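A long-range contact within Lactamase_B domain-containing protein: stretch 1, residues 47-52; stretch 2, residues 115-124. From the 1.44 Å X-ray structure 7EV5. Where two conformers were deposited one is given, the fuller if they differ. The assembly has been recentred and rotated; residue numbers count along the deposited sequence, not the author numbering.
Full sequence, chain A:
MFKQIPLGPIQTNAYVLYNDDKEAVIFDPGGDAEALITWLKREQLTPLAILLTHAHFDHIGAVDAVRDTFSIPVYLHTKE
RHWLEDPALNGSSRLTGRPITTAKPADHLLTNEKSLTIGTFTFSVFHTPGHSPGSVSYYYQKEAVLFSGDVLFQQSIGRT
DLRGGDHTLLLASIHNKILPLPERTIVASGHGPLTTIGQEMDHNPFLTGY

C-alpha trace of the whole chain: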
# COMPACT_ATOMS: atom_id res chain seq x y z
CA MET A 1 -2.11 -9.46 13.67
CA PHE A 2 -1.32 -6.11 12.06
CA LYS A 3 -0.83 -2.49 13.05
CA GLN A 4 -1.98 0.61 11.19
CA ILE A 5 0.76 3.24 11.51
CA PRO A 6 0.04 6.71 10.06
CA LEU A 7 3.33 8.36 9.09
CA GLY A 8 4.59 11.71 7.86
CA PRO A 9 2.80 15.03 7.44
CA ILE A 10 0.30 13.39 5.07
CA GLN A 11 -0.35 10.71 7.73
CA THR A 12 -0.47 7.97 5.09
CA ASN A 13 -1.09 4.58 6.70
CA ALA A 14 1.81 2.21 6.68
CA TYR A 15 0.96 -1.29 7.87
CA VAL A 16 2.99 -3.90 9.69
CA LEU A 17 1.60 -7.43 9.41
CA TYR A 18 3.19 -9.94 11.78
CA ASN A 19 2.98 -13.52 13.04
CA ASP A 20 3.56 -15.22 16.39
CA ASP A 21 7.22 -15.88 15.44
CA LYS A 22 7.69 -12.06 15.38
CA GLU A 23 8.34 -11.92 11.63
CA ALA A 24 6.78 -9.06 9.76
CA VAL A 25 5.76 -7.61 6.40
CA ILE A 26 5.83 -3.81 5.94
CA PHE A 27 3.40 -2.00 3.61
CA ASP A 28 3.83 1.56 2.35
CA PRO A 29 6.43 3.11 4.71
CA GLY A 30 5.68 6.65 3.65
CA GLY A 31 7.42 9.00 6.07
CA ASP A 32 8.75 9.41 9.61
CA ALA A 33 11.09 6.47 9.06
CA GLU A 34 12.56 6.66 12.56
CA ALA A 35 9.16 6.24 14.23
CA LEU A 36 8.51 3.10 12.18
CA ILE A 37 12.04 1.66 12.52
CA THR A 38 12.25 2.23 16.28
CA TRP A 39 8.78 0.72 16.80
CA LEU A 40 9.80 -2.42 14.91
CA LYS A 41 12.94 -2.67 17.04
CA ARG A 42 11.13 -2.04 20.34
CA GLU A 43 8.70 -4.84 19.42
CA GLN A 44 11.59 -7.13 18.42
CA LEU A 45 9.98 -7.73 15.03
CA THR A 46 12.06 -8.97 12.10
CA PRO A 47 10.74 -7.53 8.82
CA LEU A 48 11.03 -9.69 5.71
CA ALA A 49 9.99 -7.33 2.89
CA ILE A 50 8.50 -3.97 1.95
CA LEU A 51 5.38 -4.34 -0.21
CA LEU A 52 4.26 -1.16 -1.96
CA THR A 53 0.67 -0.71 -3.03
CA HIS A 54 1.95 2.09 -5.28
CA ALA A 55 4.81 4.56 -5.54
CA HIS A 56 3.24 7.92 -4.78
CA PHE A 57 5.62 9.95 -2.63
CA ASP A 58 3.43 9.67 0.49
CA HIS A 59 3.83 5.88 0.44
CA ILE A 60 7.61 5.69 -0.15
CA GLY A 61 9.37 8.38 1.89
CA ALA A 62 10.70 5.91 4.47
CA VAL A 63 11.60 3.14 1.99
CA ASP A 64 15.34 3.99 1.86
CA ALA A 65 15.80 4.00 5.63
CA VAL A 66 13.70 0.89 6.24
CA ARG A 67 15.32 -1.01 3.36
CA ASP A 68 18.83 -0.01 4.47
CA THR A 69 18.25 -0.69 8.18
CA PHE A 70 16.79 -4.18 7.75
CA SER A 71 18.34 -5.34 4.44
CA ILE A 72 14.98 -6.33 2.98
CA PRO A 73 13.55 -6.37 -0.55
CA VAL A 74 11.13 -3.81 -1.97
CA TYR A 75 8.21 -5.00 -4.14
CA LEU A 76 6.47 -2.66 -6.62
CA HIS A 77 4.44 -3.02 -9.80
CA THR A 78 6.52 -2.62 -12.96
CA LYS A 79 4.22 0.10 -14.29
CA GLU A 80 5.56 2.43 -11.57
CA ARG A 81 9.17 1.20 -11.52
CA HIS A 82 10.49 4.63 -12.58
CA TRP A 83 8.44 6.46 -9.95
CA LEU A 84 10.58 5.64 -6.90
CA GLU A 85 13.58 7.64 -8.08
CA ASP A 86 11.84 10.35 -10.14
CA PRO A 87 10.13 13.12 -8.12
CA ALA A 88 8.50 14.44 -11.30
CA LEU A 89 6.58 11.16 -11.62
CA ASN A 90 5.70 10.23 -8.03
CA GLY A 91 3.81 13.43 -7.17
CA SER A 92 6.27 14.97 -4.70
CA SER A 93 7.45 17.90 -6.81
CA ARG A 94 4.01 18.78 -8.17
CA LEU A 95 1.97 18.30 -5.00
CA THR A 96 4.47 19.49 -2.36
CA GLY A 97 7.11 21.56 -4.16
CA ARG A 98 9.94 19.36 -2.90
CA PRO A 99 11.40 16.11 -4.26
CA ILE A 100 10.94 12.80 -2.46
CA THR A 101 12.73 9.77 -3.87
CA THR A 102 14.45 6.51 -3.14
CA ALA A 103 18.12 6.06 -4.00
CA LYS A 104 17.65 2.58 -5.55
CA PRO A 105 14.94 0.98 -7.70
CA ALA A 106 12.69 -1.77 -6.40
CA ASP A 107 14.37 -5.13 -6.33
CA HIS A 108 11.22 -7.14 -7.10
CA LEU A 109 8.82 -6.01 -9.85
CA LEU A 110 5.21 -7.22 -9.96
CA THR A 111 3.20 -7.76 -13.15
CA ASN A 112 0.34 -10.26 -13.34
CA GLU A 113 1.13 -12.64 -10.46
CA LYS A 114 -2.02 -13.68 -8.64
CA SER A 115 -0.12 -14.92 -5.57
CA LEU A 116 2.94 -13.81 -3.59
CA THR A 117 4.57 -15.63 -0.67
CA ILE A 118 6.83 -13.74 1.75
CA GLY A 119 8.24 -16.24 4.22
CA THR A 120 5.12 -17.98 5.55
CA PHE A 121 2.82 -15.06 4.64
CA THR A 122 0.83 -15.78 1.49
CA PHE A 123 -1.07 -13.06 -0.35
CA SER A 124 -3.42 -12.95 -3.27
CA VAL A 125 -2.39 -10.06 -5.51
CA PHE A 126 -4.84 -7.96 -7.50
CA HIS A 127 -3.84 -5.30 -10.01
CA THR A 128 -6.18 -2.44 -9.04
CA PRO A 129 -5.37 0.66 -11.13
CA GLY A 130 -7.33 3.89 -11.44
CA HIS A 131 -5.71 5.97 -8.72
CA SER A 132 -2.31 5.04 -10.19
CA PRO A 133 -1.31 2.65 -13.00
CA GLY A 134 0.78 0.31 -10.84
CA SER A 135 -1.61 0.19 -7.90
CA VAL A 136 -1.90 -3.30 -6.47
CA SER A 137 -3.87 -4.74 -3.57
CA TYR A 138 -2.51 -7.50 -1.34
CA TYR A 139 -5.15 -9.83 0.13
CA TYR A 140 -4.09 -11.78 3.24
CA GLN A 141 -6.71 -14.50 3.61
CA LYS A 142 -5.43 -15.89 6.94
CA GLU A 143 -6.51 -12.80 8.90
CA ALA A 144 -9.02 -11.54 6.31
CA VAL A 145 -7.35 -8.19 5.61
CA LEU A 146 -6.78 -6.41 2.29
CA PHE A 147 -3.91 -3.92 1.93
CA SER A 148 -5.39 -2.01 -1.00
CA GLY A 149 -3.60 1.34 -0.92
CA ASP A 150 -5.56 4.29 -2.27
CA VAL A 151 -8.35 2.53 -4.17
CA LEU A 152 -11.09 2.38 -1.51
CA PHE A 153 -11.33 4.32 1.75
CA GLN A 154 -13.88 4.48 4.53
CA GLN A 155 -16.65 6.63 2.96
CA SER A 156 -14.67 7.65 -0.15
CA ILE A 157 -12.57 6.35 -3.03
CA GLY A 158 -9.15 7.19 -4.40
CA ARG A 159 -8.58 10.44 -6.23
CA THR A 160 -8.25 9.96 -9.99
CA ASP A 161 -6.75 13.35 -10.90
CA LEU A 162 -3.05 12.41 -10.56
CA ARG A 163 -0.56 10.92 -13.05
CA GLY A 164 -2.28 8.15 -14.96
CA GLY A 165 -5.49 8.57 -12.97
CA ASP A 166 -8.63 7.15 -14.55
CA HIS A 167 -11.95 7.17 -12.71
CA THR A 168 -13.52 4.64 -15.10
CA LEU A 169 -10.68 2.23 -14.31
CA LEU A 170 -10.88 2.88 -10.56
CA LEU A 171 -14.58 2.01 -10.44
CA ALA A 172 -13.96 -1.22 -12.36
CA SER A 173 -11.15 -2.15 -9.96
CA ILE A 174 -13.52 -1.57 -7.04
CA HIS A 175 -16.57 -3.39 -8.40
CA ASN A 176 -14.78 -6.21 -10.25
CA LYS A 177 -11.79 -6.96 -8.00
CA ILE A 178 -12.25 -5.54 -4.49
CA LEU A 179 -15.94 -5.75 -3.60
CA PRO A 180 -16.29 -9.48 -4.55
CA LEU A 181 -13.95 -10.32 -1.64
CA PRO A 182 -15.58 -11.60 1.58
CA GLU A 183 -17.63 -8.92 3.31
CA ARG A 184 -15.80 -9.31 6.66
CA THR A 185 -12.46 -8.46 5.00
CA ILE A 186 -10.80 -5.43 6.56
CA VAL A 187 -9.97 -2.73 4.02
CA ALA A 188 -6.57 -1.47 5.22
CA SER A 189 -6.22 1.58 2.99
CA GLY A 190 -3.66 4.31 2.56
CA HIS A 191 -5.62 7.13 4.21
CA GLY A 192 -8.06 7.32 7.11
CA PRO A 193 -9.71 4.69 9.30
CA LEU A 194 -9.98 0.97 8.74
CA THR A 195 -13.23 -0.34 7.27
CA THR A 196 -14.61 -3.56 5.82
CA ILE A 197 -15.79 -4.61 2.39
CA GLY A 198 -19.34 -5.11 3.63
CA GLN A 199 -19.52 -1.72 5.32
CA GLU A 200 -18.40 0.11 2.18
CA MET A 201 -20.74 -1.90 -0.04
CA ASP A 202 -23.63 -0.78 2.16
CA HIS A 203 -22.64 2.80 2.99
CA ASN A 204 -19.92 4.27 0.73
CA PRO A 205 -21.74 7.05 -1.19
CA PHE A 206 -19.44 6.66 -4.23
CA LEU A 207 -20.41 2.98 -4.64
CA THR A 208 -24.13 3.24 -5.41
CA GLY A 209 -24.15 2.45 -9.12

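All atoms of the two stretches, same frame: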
# COMPACT_ATOMS: atom_id res chain seq x y z
N PRO A 47 11.43 -7.67 10.11
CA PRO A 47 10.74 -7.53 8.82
C PRO A 47 11.42 -8.34 7.74
O PRO A 47 12.64 -8.54 7.75
CB PRO A 47 10.83 -6.02 8.52
CG PRO A 47 11.94 -5.52 9.35
CD PRO A 47 12.09 -6.43 10.54
N LEU A 48 10.60 -8.84 6.81
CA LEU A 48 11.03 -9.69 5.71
C LEU A 48 11.00 -9.00 4.36
O LEU A 48 11.75 -9.41 3.46
CB LEU A 48 10.14 -10.94 5.63
CG LEU A 48 10.06 -11.80 6.89
CD1 LEU A 48 9.04 -12.92 6.70
CD2 LEU A 48 11.43 -12.36 7.24
N ALA A 49 10.17 -7.97 4.19
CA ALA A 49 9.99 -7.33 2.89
C ALA A 49 9.21 -6.05 3.09
O ALA A 49 8.49 -5.88 4.07
CB ALA A 49 9.24 -8.25 1.92
N ILE A 50 9.36 -5.14 2.12
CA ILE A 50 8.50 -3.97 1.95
C ILE A 50 7.64 -4.23 0.72
O ILE A 50 8.18 -4.45 -0.38
CB ILE A 50 9.32 -2.69 1.75
CG1 ILE A 50 10.15 -2.40 3.00
CG2 ILE A 50 8.40 -1.51 1.40
CD1 ILE A 50 11.26 -1.42 2.76
N LEU A 51 6.32 -4.20 0.89
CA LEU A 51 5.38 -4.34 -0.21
C LEU A 51 4.72 -2.98 -0.43
O LEU A 51 4.15 -2.41 0.49
CB LEU A 51 4.31 -5.39 0.12
CG LEU A 51 4.77 -6.83 0.39
CD1 LEU A 51 3.58 -7.77 0.44
CD2 LEU A 51 5.81 -7.30 -0.63
N LEU A 52 4.83 -2.47 -1.65
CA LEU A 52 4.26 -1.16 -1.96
C LEU A 52 2.97 -1.35 -2.73
O LEU A 52 2.94 -2.02 -3.77
CB LEU A 52 5.24 -0.34 -2.79
CG LEU A 52 6.54 0.05 -2.09
CD1 LEU A 52 7.41 0.82 -3.05
CD2 LEU A 52 6.28 0.85 -0.80
N SER A 115 -0.52 -14.54 -6.91
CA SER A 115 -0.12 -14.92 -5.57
C SER A 115 1.30 -14.45 -5.32
O SER A 115 2.11 -14.33 -6.25
CB SER A 115 -0.21 -16.44 -5.38
OG SER A 115 -0.15 -16.79 -4.01
N LEU A 116 1.61 -14.21 -4.04
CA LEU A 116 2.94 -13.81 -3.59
C LEU A 116 3.14 -14.37 -2.19
O LEU A 116 2.29 -14.15 -1.31
CB LEU A 116 3.06 -12.28 -3.56
CG LEU A 116 4.33 -11.70 -2.96
CD1 LEU A 116 5.55 -12.18 -3.74
CD2 LEU A 116 4.25 -10.18 -2.97
N THR A 117 4.24 -15.08 -1.98
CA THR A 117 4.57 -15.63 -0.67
C THR A 117 5.83 -14.97 -0.13
O THR A 117 6.87 -14.98 -0.79
CB THR A 117 4.72 -17.15 -0.74
OG1 THR A 117 3.45 -17.72 -1.08
CG2 THR A 117 5.15 -17.69 0.61
N ILE A 118 5.72 -14.38 1.05
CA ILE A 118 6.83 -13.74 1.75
C ILE A 118 7.03 -14.54 3.03
O ILE A 118 6.25 -14.41 3.98
CB ILE A 118 6.53 -12.26 2.08
CG1 ILE A 118 6.21 -11.45 0.80
CG2 ILE A 118 7.71 -11.64 2.85
CD1 ILE A 118 7.37 -11.30 -0.16
N GLY A 119 8.08 -15.35 3.07
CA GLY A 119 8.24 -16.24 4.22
C GLY A 119 7.05 -17.18 4.30
O GLY A 119 6.73 -17.88 3.33
N THR A 120 6.35 -17.20 5.43
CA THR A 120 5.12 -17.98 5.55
C THR A 120 3.86 -17.15 5.36
O THR A 120 2.75 -17.66 5.56
CB THR A 120 5.07 -18.75 6.87
OG1 THR A 120 5.29 -17.86 7.96
CG2 THR A 120 6.11 -19.87 6.89
N PHE A 121 3.98 -15.88 4.96
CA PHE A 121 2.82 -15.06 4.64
C PHE A 121 2.48 -15.24 3.17
O PHE A 121 3.31 -14.95 2.30
CB PHE A 121 3.11 -13.58 4.87
CG PHE A 121 3.54 -13.23 6.27
CD1 PHE A 121 2.61 -12.90 7.24
CD2 PHE A 121 4.88 -13.22 6.61
CE1 PHE A 121 3.01 -12.55 8.52
CE2 PHE A 121 5.29 -12.88 7.89
CZ PHE A 121 4.35 -12.54 8.85
N THR A 122 1.27 -15.69 2.88
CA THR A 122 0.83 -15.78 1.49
C THR A 122 -0.25 -14.74 1.22
O THR A 122 -1.15 -14.53 2.05
CB THR A 122 0.36 -17.18 1.11
OG1 THR A 122 1.44 -18.10 1.32
CG2 THR A 122 -0.04 -17.24 -0.36
N PHE A 123 -0.14 -14.09 0.07
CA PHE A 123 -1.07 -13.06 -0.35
C PHE A 123 -1.61 -13.40 -1.73
O PHE A 123 -0.90 -13.98 -2.56
CB PHE A 123 -0.34 -11.72 -0.49
CG PHE A 123 0.34 -11.28 0.76
CD1 PHE A 123 -0.37 -10.64 1.77
CD2 PHE A 123 1.69 -11.49 0.93
CE1 PHE A 123 0.27 -10.22 2.93
CE2 PHE A 123 2.34 -11.08 2.08
CZ PHE A 123 1.63 -10.44 3.08
N SER A 124 -2.87 -13.08 -1.93
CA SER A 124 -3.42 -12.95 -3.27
C SER A 124 -3.18 -11.52 -3.73
O SER A 124 -3.35 -10.57 -2.97
CB SER A 124 -4.92 -13.25 -3.28
OG SER A 124 -5.17 -14.63 -3.14

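This is an apolar contact, made almost entirely by side chains, in which one face of a β-hairpin packs against strand 47-51 without a single hydrogen bond passing between the two stretches.

The backbone geometry sets the terms. Strand 47-51 and strand 115-118 come no closer than 8.7 Å between axes, too far for the two to pair as neighbours in one sheet, and their N-to-C directions differ by 146°, roughly antiparallel but clearly skewed. The nearest alpha carbons, Leu 48 CA and Ile 118 CA, are still 7.1 Å apart. A gap of this size is filled by side chains rather than bridged by peptide groups.

Stretch 2 satisfies its own backbone. Its two strands form a regular hairpin: Leu 116 N donates to Phe 123 O at 2.9 Å and Phe 123 N returns the bond to Leu 116 O at 2.8 Å, while Ile 118 N to Phe 121 O (2.8 Å) and Phe 121 N to Ile 118 O (2.9 Å) close the pair beside the turn. That turn, type II' from Ile 118 to Phe 121, places Gly 119 at phi 62°, psi -124°, a conformation that favours glycine. The contact adds a second constraint: an ideal CB on Gly 119 would lie 2.9 Å from Leu 48 CD1, a clash. With no side chain there, Leu 48 CD1 can rest 4.2 Å from Gly 119 CA.

Strand alternation then sorts the hairpin chemically. Leu 116, Ile 118, Phe 121 and Phe 123 all point toward stretch 1, whereas Thr 117 and Thr 122 are exposed and out of its reach; their hydroxyls, OG1 of Thr 117 and OG1 of Thr 122, share a hydrogen bond of 3.2 Å across the hairpin. One face is apolar and meets stretch 1; the threonines lie on the exposed face.

Stretch 1 answers with Leu 48, Ala 49 and Leu 51. Ile 118 is the common partner of all three: its CG2 lies 3.8 Å from both Leu 48 CB and Ala 49 CB, and its CD1 reaches to 4.3 Å from Leu 51 CD2. The beta-branched side chain thus spreads its methyls over several neighbours, and the Ala 49 methyl packs directly against it. Leu 48 also extends toward the turn, where its CD1 meets the edge of the Phe 121 ring, 3.9 Å from Phe 121 CE2 and near the ring plane. Leu 51 works nearer the other end of the hairpin: its CD2 is 4.0 Å from Leu 116 CD2, and its CD1 sits over one face of the Phe 123 ring, 3.9 Å from Phe 123 CE2.

The rules that emerge are economical. The hairpin meets its own hydrogen-bonding needs and aligns its apolar residues on one face, and here one isoleucine beside the turn touches all three contacting residues of stretch 1. The 283 Å² buried between the stretches, both sides summed, accompanies apolar contacts and no hydrogen bond across.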